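Local coordinates for transcription regulator PadR N-terminal domain-containing protein (Streptococcus mutans, PDB 3L7W), which probably binds DNA as a dimeric transcription regulator of the PadR family, through a winged helix-turn-helix domain, at residues Y12-I17 with Y44-K49; Q30-K33 with S37-E40. All coordinates share one frame; numbering follows the deposited sequence.

Contact 1 (Y12-I17 with Y44-K49)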
ATOM      1  N   TYR A  12       3.565  -6.585  -8.315  1.00 25.14           N
ATOM      2  CA  TYR A  12       2.998  -7.687  -7.559  1.00 30.57           C
ATOM      3  C   TYR A  12       1.694  -8.128  -8.207  1.00 29.78           C
ATOM      4  O   TYR A  12       1.521  -9.292  -8.546  1.00 34.22           O
ATOM      5  CB  TYR A  12       2.781  -7.264  -6.103  1.00 30.19           C
ATOM      6  CG  TYR A  12       2.155  -8.307  -5.219  1.00 30.16           C
ATOM      7  CD1 TYR A  12       2.547  -9.631  -5.288  1.00 32.28           C
ATOM      8  CD2 TYR A  12       1.180  -7.959  -4.294  1.00 32.11           C
ATOM      9  CE1 TYR A  12       1.979 -10.578  -4.479  1.00 31.07           C
ATOM     10  CE2 TYR A  12       0.603  -8.894  -3.480  1.00 30.09           C
ATOM     11  CZ  TYR A  12       1.007 -10.204  -3.574  1.00 34.23           C
ATOM     12  OH  TYR A  12       0.444 -11.143  -2.760  1.00 36.18           O
ATOM     13  N   LEU A  13       0.783  -7.192  -8.419  1.00 27.61           N
ATOM     14  CA  LEU A  13      -0.516  -7.546  -8.990  1.00 28.09           C
ATOM     15  C   LEU A  13      -0.362  -8.184 -10.365  1.00 26.94           C
ATOM     16  O   LEU A  13      -0.988  -9.185 -10.662  1.00 30.45           O
ATOM     17  CB  LEU A  13      -1.428  -6.318  -9.069  1.00 23.02           C
ATOM     18  CG  LEU A  13      -1.867  -5.820  -7.674  1.00 27.39           C
ATOM     19  CD1 LEU A  13      -2.533  -4.476  -7.787  1.00 22.72           C
ATOM     20  CD2 LEU A  13      -2.805  -6.810  -7.020  1.00 21.23           C
ATOM     21  N   ILE A  14       0.459  -7.582 -11.213  1.00 21.07           N
ATOM     22  CA  ILE A  14       0.637  -8.105 -12.555  1.00 29.64           C
ATOM     23  C   ILE A  14       1.136  -9.537 -12.492  1.00 34.50           C
ATOM     24  O   ILE A  14       0.538 -10.437 -13.071  1.00 28.26           O
ATOM     25  CB  ILE A  14       1.652  -7.285 -13.349  1.00 24.43           C
ATOM     26  CG1 ILE A  14       1.056  -5.920 -13.710  1.00 26.19           C
ATOM     27  CG2 ILE A  14       2.051  -8.041 -14.595  1.00 25.48           C
ATOM     28  CD1 ILE A  14       2.070  -4.927 -14.188  1.00 28.95           C
ATOM     29  N   LEU A  15       2.236  -9.747 -11.783  1.00 25.63           N
ATOM     30  CA  LEU A  15       2.784 -11.090 -11.668  1.00 22.63           C
ATOM     31  C   LEU A  15       1.754 -12.036 -11.079  1.00 26.42           C
ATOM     32  O   LEU A  15       1.618 -13.170 -11.527  1.00 30.16           O
ATOM     33  CB  LEU A  15       4.041 -11.074 -10.811  1.00 30.94           C
ATOM     34  CG  LEU A  15       5.375 -11.067 -11.557  1.00 36.03           C
ATOM     35  CD1 LEU A  15       5.264 -10.427 -12.926  1.00 33.51           C
ATOM     36  CD2 LEU A  15       6.468 -10.428 -10.719  1.00 32.52           C
ATOM     37  N   ALA A  16       1.007 -11.566 -10.080  1.00 27.87           N
ATOM     38  CA  ALA A  16       0.038 -12.430  -9.429  1.00 29.26           C
ATOM     39  C   ALA A  16      -1.030 -12.810 -10.429  1.00 28.71           C
ATOM     40  O   ALA A  16      -1.434 -13.972 -10.499  1.00 31.56           O
ATOM     41  CB  ALA A  16      -0.583 -11.760  -8.205  1.00 28.90           C
ATOM     42  N   ILE A  17      -1.476 -11.826 -11.204  1.00 27.24           N
ATOM     43  CA  ILE A  17      -2.544 -12.046 -12.173  1.00 25.26           C
ATOM     44  C   ILE A  17      -2.060 -13.010 -13.246  1.00 34.82           C
ATOM     45  O   ILE A  17      -2.739 -13.974 -13.594  1.00 32.83           O
ATOM     46  CB  ILE A  17      -2.967 -10.736 -12.830  1.00 22.62           C
ATOM     47  CG1 ILE A  17      -3.683  -9.840 -11.808  1.00 27.28           C
ATOM     48  CG2 ILE A  17      -3.884 -11.001 -13.997  1.00 29.01           C
ATOM     49  CD1 ILE A  17      -3.931  -8.453 -12.306  1.00 35.28           C
ATOM     50  N   TYR A  44       1.805  -0.306 -19.028  1.00 30.94           N
ATOM     51  CA  TYR A  44       2.536  -1.062 -20.033  1.00 34.97           C
ATOM     52  C   TYR A  44       4.051  -1.000 -19.885  1.00 32.66           C
ATOM     53  O   TYR A  44       4.729  -2.009 -20.051  1.00 35.91           O
ATOM     54  CB  TYR A  44       2.034  -0.720 -21.430  1.00 30.85           C
ATOM     55  CG  TYR A  44       0.713  -1.410 -21.672  1.00 42.47           C
ATOM     56  CD1 TYR A  44       0.675  -2.665 -22.271  1.00 43.87           C
ATOM     57  CD2 TYR A  44      -0.493  -0.848 -21.235  1.00 35.41           C
ATOM     58  CE1 TYR A  44      -0.523  -3.328 -22.472  1.00 42.78           C
ATOM     59  CE2 TYR A  44      -1.705  -1.507 -21.441  1.00 46.71           C
ATOM     60  CZ  TYR A  44      -1.705  -2.756 -22.067  1.00 50.53           C
ATOM     61  OH  TYR A  44      -2.871  -3.454 -22.294  1.00 49.94           O
ATOM     62  N   PRO A  45       4.584   0.171 -19.537  1.00 27.29           N
ATOM     63  CA  PRO A  45       6.006   0.218 -19.206  1.00 36.31           C
ATOM     64  C   PRO A  45       6.335  -0.720 -18.049  1.00 37.50           C
ATOM     65  O   PRO A  45       7.400  -1.335 -18.023  1.00 39.60           O
ATOM     66  CB  PRO A  45       6.206   1.674 -18.798  1.00 32.36           C
ATOM     67  CG  PRO A  45       5.252   2.398 -19.677  1.00 35.83           C
ATOM     68  CD  PRO A  45       4.020   1.520 -19.696  1.00 35.50           C
ATOM     69  N   ILE A  46       5.414  -0.850 -17.105  1.00 31.43           N
ATOM     70  CA  ILE A  46       5.652  -1.756 -15.998  1.00 30.62           C
ATOM     71  C   ILE A  46       5.693  -3.195 -16.495  1.00 31.91           C
ATOM     72  O   ILE A  46       6.632  -3.939 -16.188  1.00 32.87           O
ATOM     73  CB  ILE A  46       4.625  -1.576 -14.891  1.00 29.50           C
ATOM     74  CG1 ILE A  46       4.793  -0.185 -14.280  1.00 36.83           C
ATOM     75  CG2 ILE A  46       4.804  -2.650 -13.854  1.00 22.53           C
ATOM     76  CD1 ILE A  46       3.839   0.105 -13.127  1.00 35.83           C
ATOM     77  N   LEU A  47       4.692  -3.576 -17.285  1.00 33.30           N
ATOM     78  CA  LEU A  47       4.730  -4.867 -17.976  1.00 31.49           C
ATOM     79  C   LEU A  47       6.058  -5.053 -18.695  1.00 32.72           C
ATOM     80  O   LEU A  47       6.688  -6.103 -18.590  1.00 37.95           O
ATOM     81  CB  LEU A  47       3.577  -4.982 -18.970  1.00 24.89           C
ATOM     82  CG  LEU A  47       2.239  -5.165 -18.263  1.00 29.68           C
ATOM     83  CD1 LEU A  47       1.082  -4.839 -19.189  1.00 32.60           C
ATOM     84  CD2 LEU A  47       2.160  -6.583 -17.739  1.00 26.78           C
ATOM     85  N   LYS A  48       6.496  -4.023 -19.410  1.00 33.75           N
ATOM     86  CA  LYS A  48       7.743  -4.123 -20.173  1.00 37.97           C
ATOM     87  C   LYS A  48       8.918  -4.348 -19.229  1.00 38.68           C
ATOM     88  O   LYS A  48       9.744  -5.238 -19.433  1.00 45.28           O
ATOM     89  CB  LYS A  48       7.963  -2.871 -21.035  1.00 34.46           C
ATOM     90  CG  LYS A  48       9.190  -2.930 -21.940  1.00 48.62           C
ATOM     91  CD  LYS A  48       9.058  -1.939 -23.099  1.00 61.18           C
ATOM     92  CE  LYS A  48      10.395  -1.644 -23.776  1.00 65.49           C
ATOM     93  NZ  LYS A  48      11.196  -0.627 -23.021  1.00 70.18           N
ATOM     94  N   LYS A  49       8.971  -3.544 -18.177  1.00 33.75           N
ATOM     95  CA  LYS A  49       9.991  -3.680 -17.150  1.00 35.65           C
ATOM     96  C   LYS A  49      10.062  -5.123 -16.642  1.00 38.64           C
ATOM     97  O   LYS A  49      11.145  -5.697 -16.518  1.00 43.58           O
ATOM     98  CB  LYS A  49       9.656  -2.721 -16.010  1.00 43.48           C
ATOM     99  CG  LYS A  49      10.508  -2.828 -14.767  1.00 38.95           C
ATOM    100  CD  LYS A  49      10.032  -1.782 -13.765  1.00 37.05           C
ATOM    101  CE  LYS A  49      10.949  -1.700 -12.564  1.00 40.63           C
ATOM    102  NZ  LYS A  49      10.872  -2.939 -11.750  1.00 46.12           N
TER
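Ile14 of helix 7-20 reaches across to Ile46 and Leu47 of helix 40-52, and it is the one side chain of segment 12-17 to touch segment 44-49. Its CB points toward the opposing helix and splits into two branches. The short one, CG2, lies anti to the backbone N (CG1 has chi1 -72°) and ends against Leu47 CD2 at 3.5 Å, tighter than usual for two methyl carbons. On the longer branch, CG1 carries an extended chain whose terminal CD1 settles between the two residues opposite, 3.6 Å from Ile46 CG2. The same Ile14 CD1 is 3.9 Å from Leu47 CD2. Both pairs of side chains cross obliquely, and no hydrogen bond joins the segments. The two helices are the first and third of the PadR winged helix-turn-helix domain, helix 40-52 being in the position of the recognition helix; Ile14 also touches Ile28 of helix 25-32, so the three-helix core closes around it. Leu47 turns its other methyl, CD1, over a face of the Tyr44 ring, offset toward the rim and 3.8 Å above its plane. At the border of this apolar patch, Lys49 forms a salt bridge with Glu11 of the first helix.

Contact 2 (Q30-K33 with S37-E40)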
ATOM      1  N   GLN A  30      -7.428  -4.128 -16.854  1.00 42.61           N
ATOM      2  CA  GLN A  30      -8.799  -4.098 -16.363  1.00 44.26           C
ATOM      3  C   GLN A  30      -8.939  -4.617 -14.941  1.00 42.98           C
ATOM      4  O   GLN A  30      -9.748  -4.112 -14.165  1.00 46.64           O
ATOM      5  CB  GLN A  30      -9.715  -4.874 -17.302  1.00 51.94           C
ATOM      6  CG  GLN A  30      -9.988  -4.114 -18.578  1.00 56.05           C
ATOM      7  CD  GLN A  30     -10.609  -2.763 -18.289  1.00 57.87           C
ATOM      8  OE1 GLN A  30     -11.705  -2.685 -17.738  1.00 67.70           O
ATOM      9  NE2 GLN A  30      -9.911  -1.694 -18.654  1.00 48.40           N
ATOM     10  N   THR A  31      -8.154  -5.621 -14.588  1.00 36.06           N
ATOM     11  CA  THR A  31      -8.284  -6.197 -13.265  1.00 36.63           C
ATOM     12  C   THR A  31      -7.551  -5.318 -12.280  1.00 36.06           C
ATOM     13  O   THR A  31      -7.964  -5.163 -11.137  1.00 35.77           O
ATOM     14  CB  THR A  31      -7.721  -7.607 -13.201  1.00 41.12           C
ATOM     15  OG1 THR A  31      -8.655  -8.506 -13.800  1.00 48.66           O
ATOM     16  CG2 THR A  31      -7.499  -8.014 -11.754  1.00 40.72           C
ATOM     17  N   ILE A  32      -6.460  -4.725 -12.735  1.00 27.62           N
ATOM     18  CA  ILE A  32      -5.704  -3.841 -11.871  1.00 30.75           C
ATOM     19  C   ILE A  32      -6.461  -2.526 -11.617  1.00 38.26           C
ATOM     20  O   ILE A  32      -6.345  -1.941 -10.539  1.00 32.72           O
ATOM     21  CB  ILE A  32      -4.297  -3.571 -12.425  1.00 26.83           C
ATOM     22  CG1 ILE A  32      -3.442  -4.832 -12.293  1.00 32.34           C
ATOM     23  CG2 ILE A  32      -3.644  -2.446 -11.668  1.00 31.57           C
ATOM     24  CD1 ILE A  32      -2.029  -4.668 -12.806  1.00 32.65           C
ATOM     25  N   LYS A  33      -7.231  -2.077 -12.606  1.00 38.04           N
ATOM     26  CA  LYS A  33      -8.026  -0.854 -12.489  1.00 38.04           C
ATOM     27  C   LYS A  33      -9.075  -1.017 -11.418  1.00 34.64           C
ATOM     28  O   LYS A  33      -9.677  -0.044 -10.972  1.00 46.03           O
ATOM     29  CB  LYS A  33      -8.723  -0.522 -13.804  1.00 45.09           C
ATOM     30  CG  LYS A  33      -7.957   0.406 -14.728  1.00 53.51           C
ATOM     31  CD  LYS A  33      -8.773   0.663 -16.000  1.00 60.08           C
ATOM     32  CE  LYS A  33      -8.162   1.758 -16.851  1.00 62.30           C
ATOM     33  NZ  LYS A  33      -6.785   1.400 -17.285  1.00 65.39           N
ATOM     34  N   SER A  37      -5.694   3.340  -9.756  1.00 51.47           N
ATOM     35  CA  SER A  37      -5.875   4.334 -10.795  1.00 56.47           C
ATOM     36  C   SER A  37      -4.538   4.483 -11.478  1.00 53.01           C
ATOM     37  O   SER A  37      -3.640   5.182 -10.996  1.00 55.02           O
ATOM     38  CB  SER A  37      -6.336   5.664 -10.219  1.00 63.06           C
ATOM     39  OG  SER A  37      -7.737   5.644 -10.023  1.00 81.75           O
ATOM     40  N   ILE A  38      -4.403   3.783 -12.591  1.00 43.33           N
ATOM     41  CA  ILE A  38      -3.152   3.752 -13.307  1.00 47.58           C
ATOM     42  C   ILE A  38      -3.470   3.848 -14.793  1.00 45.73           C
ATOM     43  O   ILE A  38      -4.435   3.244 -15.272  1.00 39.70           O
ATOM     44  CB  ILE A  38      -2.359   2.476 -12.970  1.00 47.47           C
ATOM     45  CG1 ILE A  38      -1.038   2.440 -13.739  1.00 54.30           C
ATOM     46  CG2 ILE A  38      -3.195   1.238 -13.256  1.00 46.92           C
ATOM     47  CD1 ILE A  38      -0.095   1.332 -13.302  1.00 51.05           C
ATOM     48  N   LYS A  39      -2.699   4.651 -15.515  1.00 43.77           N
ATOM     49  CA  LYS A  39      -2.924   4.774 -16.948  1.00 46.63           C
ATOM     50  C   LYS A  39      -2.202   3.648 -17.678  1.00 43.65           C
ATOM     51  O   LYS A  39      -1.206   3.110 -17.183  1.00 42.48           O
ATOM     52  CB  LYS A  39      -2.456   6.134 -17.449  1.00 52.42           C
ATOM     53  CG  LYS A  39      -3.318   7.290 -16.963  1.00 59.84           C
ATOM     54  CD  LYS A  39      -2.789   8.637 -17.444  1.00 63.73           C
ATOM     55  CE  LYS A  39      -1.535   9.041 -16.683  1.00 63.52           C
ATOM     56  NZ  LYS A  39      -1.176  10.472 -16.918  1.00 65.52           N
ATOM     57  N   GLU A  40      -2.710   3.287 -18.849  1.00 46.58           N
ATOM     58  CA  GLU A  40      -2.040   2.299 -19.685  1.00 43.31           C
ATOM     59  C   GLU A  40      -0.604   2.754 -19.882  1.00 39.67           C
ATOM     60  O   GLU A  40       0.326   1.949 -19.877  1.00 37.00           O
ATOM     61  CB  GLU A  40      -2.729   2.206 -21.037  1.00 50.13           C
ATOM     62  CG  GLU A  40      -4.202   2.545 -21.006  1.00 65.79           C
ATOM     63  CD  GLU A  40      -5.067   1.324 -20.820  1.00 83.02           C
ATOM     64  OE1 GLU A  40      -6.288   1.419 -21.074  1.00 93.83           O
ATOM     65  OE2 GLU A  40      -4.520   0.270 -20.430  1.00 82.57           O
TER
HETATM   66  O   HOH W   1      -7.427  -1.237 -19.785  1.00 54.48           O
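A short-range contact, part apolar and part polar, closes the turn between helix 25-32 and helix 40-52, the two helices of the helix-turn-helix in this PadR-type domain. Its apolar half is a single pair of methyl groups: Ile32, directed at the opposite segment, brings CG2 to 4.0 Å from Ile38 CG2. In Ile38 the longer branch, CG1, runs anti to the backbone N (chi1 180°), leaving CG2 between N and the carbonyl carbon, from where it meets Ile32.

The polar half lies toward the surface. Lys33 stretches its chain past Ile38 and bends only at the last torsion (chi4 60°), which brings NZ over a face of the Glu40 carboxylate, well out of its plane. The salt bridge is long, 3.8 Å from Lys33 NZ to Glu40 OE1, and the two side chains cross at about a right angle. Lys33 NZ is also 3.6 Å from the carbonyl oxygen Ile38 O, so the Ile38 carbonyl and the Glu40 carboxylate would probably both help to stabilise its positive charge, at long range. A water extends the link to Gln30, about a turn earlier in helix 25-32: it accepts from Gln30 NE2 at 2.8 Å and donates to Glu40 OE1 at 3.2 Å. Ser29 OG makes weak hydrogen bonds to both Lys33 NZ and Glu40 OE2.

Lys39 occupies the N-cap position of helix 40-52, with Glu40 in its first turn. Inward from the turn, Ile32 rests on Leu43 of helix 40-52, while Ile38 packs against Ile10 of helix 7-20 and against Leu43 and Ile46.

How the contacts relate
Contact 1 is fully buried near the centre of the chain, whereas contact 2 lies farther out, its centre about 11 Å from that of contact 1, and is only partly buried. The chemistry follows: aliphatic carbons alone in contact 1, but an isoleucine pair flanked by a charged pair and a water in contact 2. Helix 40-52 is common to both, since contact 2 ends on its first residue and contact 1 uses its middle. The two join directly where Ile14 CG1 meets Ile32 CD1 at 3.4 Å, with Ile17 alongside Thr31 and Ile32. Tyr12, Leu13, Ala16 and Ile17, but not Ile14, meet Ile98 and Val99 of the second subunit; Gln30 and Thr31 meet its Arg104 and His105.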